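Local coordinates for major centromere autoantigen B (Homo sapiens, PDB 1UFI), which probably binds centromeric DNA and forms a homodimer through this small helical dimerization domain, at residues Y22-P27 / S34-L39. Numbering follows the deposited sequence.
Sequences YLTSFP and SHILHL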
loop_
_atom_site.group_PDB
_atom_site.type_symbol
_atom_site.label_atom_id
_atom_site.label_comp_id
_atom_site.label_asym_id
_atom_site.label_seq_id
_atom_site.Cartn_x
_atom_site.Cartn_y
_atom_site.Cartn_z
ATOM N N TYR A 22 7.183 -4.991 5.195
ATOM C CA TYR A 22 7.517 -3.984 6.189
ATOM C C TYR A 22 6.523 -3.959 7.361
ATOM O O TYR A 22 6.893 -4.105 8.562
ATOM C CB TYR A 22 7.699 -2.582 5.550
ATOM C CG TYR A 22 7.952 -1.495 6.555
ATOM C CD1 TYR A 22 9.242 -1.310 7.076
ATOM C CD2 TYR A 22 6.917 -0.682 7.020
ATOM C CE1 TYR A 22 9.462 -0.356 7.997
ATOM C CE2 TYR A 22 7.162 0.335 7.940
ATOM C CZ TYR A 22 8.459 0.423 8.445
ATOM O OH TYR A 22 8.721 1.378 9.382
ATOM N N LEU A 23 5.268 -3.834 7.031
ATOM C CA LEU A 23 4.212 -3.728 8.012
ATOM C C LEU A 23 4.102 -4.957 8.879
ATOM O O LEU A 23 3.998 -4.823 10.105
ATOM C CB LEU A 23 2.897 -3.527 7.244
ATOM C CG LEU A 23 2.048 -2.343 7.635
ATOM C CD1 LEU A 23 2.711 -1.266 8.551
ATOM C CD2 LEU A 23 1.323 -1.810 6.360
ATOM N N THR A 24 4.105 -6.144 8.276
ATOM C CA THR A 24 4.004 -7.394 9.069
ATOM C C THR A 24 5.329 -7.730 9.795
ATOM O O THR A 24 5.426 -8.779 10.426
ATOM C CB THR A 24 3.593 -8.606 8.176
ATOM O OG1 THR A 24 4.582 -8.776 7.161
ATOM C CG2 THR A 24 2.340 -8.296 7.436
ATOM N N SER A 25 6.343 -6.866 9.701
ATOM C CA SER A 25 7.604 -7.121 10.441
ATOM C C SER A 25 7.422 -6.623 11.888
ATOM O O SER A 25 8.296 -6.888 12.786
ATOM C CB SER A 25 8.802 -6.426 9.780
ATOM O OG SER A 25 8.877 -5.043 10.102
ATOM N N PHE A 26 6.344 -5.858 12.086
ATOM C CA PHE A 26 5.938 -5.306 13.371
ATOM C C PHE A 26 4.816 -6.161 13.902
ATOM O O PHE A 26 4.152 -6.864 13.118
ATOM C CB PHE A 26 5.425 -3.864 13.230
ATOM C CG PHE A 26 6.523 -2.890 12.809
ATOM C CD1 PHE A 26 6.698 -2.584 11.458
ATOM C CD2 PHE A 26 7.424 -2.374 13.747
ATOM C CE1 PHE A 26 7.736 -1.760 11.030
ATOM C CE2 PHE A 26 8.461 -1.530 13.346
ATOM C CZ PHE A 26 8.620 -1.213 11.996
ATOM N N PRO A 27 4.572 -6.118 15.207
ATOM C CA PRO A 27 3.360 -6.738 15.745
ATOM C C PRO A 27 2.194 -5.973 15.120
ATOM O O PRO A 27 2.207 -4.756 15.103
ATOM C CB PRO A 27 3.498 -6.535 17.263
ATOM C CG PRO A 27 4.957 -6.368 17.409
ATOM C CD PRO A 27 5.410 -5.512 16.250
ATOM N N SER A 34 -6.381 -6.120 7.952
ATOM C CA SER A 34 -7.564 -5.893 7.101
ATOM C C SER A 34 -7.281 -4.802 6.058
ATOM O O SER A 34 -7.636 -4.921 4.866
ATOM C CB SER A 34 -8.758 -5.472 7.941
ATOM O OG SER A 34 -9.890 -5.459 7.043
ATOM N N HIS A 35 -6.660 -3.729 6.518
ATOM C CA HIS A 35 -6.274 -2.624 5.648
ATOM C C HIS A 35 -5.322 -3.089 4.554
ATOM O O HIS A 35 -5.441 -2.651 3.416
ATOM C CB HIS A 35 -5.580 -1.554 6.460
ATOM C CG HIS A 35 -6.486 -0.798 7.395
ATOM N ND1 HIS A 35 -6.003 -0.043 8.437
ATOM C CD2 HIS A 35 -7.835 -0.663 7.426
ATOM C CE1 HIS A 35 -7.014 0.495 9.099
ATOM N NE2 HIS A 35 -8.138 0.170 8.480
ATOM N N ILE A 36 -4.375 -3.970 4.876
ATOM C CA ILE A 36 -3.498 -4.560 3.851
ATOM C C ILE A 36 -4.303 -5.338 2.817
ATOM O O ILE A 36 -4.136 -5.113 1.610
ATOM C CB ILE A 36 -2.463 -5.491 4.493
ATOM C CG1 ILE A 36 -1.485 -4.621 5.244
ATOM C CG2 ILE A 36 -1.688 -6.256 3.400
ATOM C CD1 ILE A 36 -0.512 -5.489 6.170
ATOM N N LEU A 37 -5.153 -6.240 3.322
ATOM C CA LEU A 37 -5.921 -7.149 2.454
ATOM C C LEU A 37 -6.911 -6.373 1.552
ATOM O O LEU A 37 -7.020 -6.753 0.406
ATOM C CB LEU A 37 -6.612 -8.250 3.255
ATOM C CG LEU A 37 -5.619 -9.421 3.550
ATOM C CD1 LEU A 37 -5.809 -10.026 4.910
ATOM C CD2 LEU A 37 -5.744 -10.534 2.548
ATOM N N HIS A 38 -7.510 -5.301 2.073
ATOM C CA HIS A 38 -8.371 -4.427 1.266
ATOM C C HIS A 38 -7.601 -3.714 0.158
ATOM O O HIS A 38 -8.052 -3.664 -0.985
ATOM C CB HIS A 38 -9.177 -3.472 2.155
ATOM C CG HIS A 38 -10.348 -4.158 2.800
ATOM N ND1 HIS A 38 -11.539 -4.382 2.120
ATOM C CD2 HIS A 38 -10.460 -4.795 3.988
ATOM C CE1 HIS A 38 -12.362 -5.061 2.918
ATOM N NE2 HIS A 38 -11.730 -5.321 4.055
ATOM N N LEU A 39 -6.461 -3.121 0.474
ATOM C CA LEU A 39 -5.723 -2.399 -0.598
ATOM C C LEU A 39 -5.203 -3.340 -1.696
ATOM O O LEU A 39 -5.255 -3.009 -2.879
ATOM C CB LEU A 39 -4.638 -1.489 0.019
ATOM C CG LEU A 39 -4.146 -0.507 -1.037
ATOM C CD1 LEU A 39 -5.249 0.385 -1.482
ATOM C CD2 LEU A 39 -2.963 0.279 -0.370
#
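I36 reaches across to L23 and T24, and its side chain can be followed outward one carbon at a time. CB branches at once: CG2 lies anti to the backbone N, while CG1, anti to the carbonyl carbon (chi1 -71°), is sent toward the other helix. CG1 meets CD2 of L23 at 4.1 Å. Beyond it the chain is extended (chi2 170°), which carries CD1 on to touch CB and CD2 of L23, each at 4.1 Å, and, from another direction, CG2 of T24 at 4.2 Å. The I36 methyl thus lies against the base of L23, while L23 CD2 lies along the CG1-CD1 arm. Isoleucine suits the place because its unbranched arm is long enough to bridge helices whose L23 and I36 CA atoms stand 8.8 Å apart. The helices, 9-23 and 30-49, form an antiparallel hairpin, and two such hairpins associate in the CENP-B dimer; L23 also packs on L39 of the second subunit, so leucine serves both interfaces. T24, at the exposed margin, divides its branches: the methyl goes to I36, whereas OG1 hydrogen-bonds to O of K20, which fits a residue with one polar and one apolar branch. L23 and T24 open a type I turn closed by F26 N to L23 O. S25 OG donates back to Y22 O at 2.7 Å, in the carbonyl plane; Y22 O also accepts from S25 N.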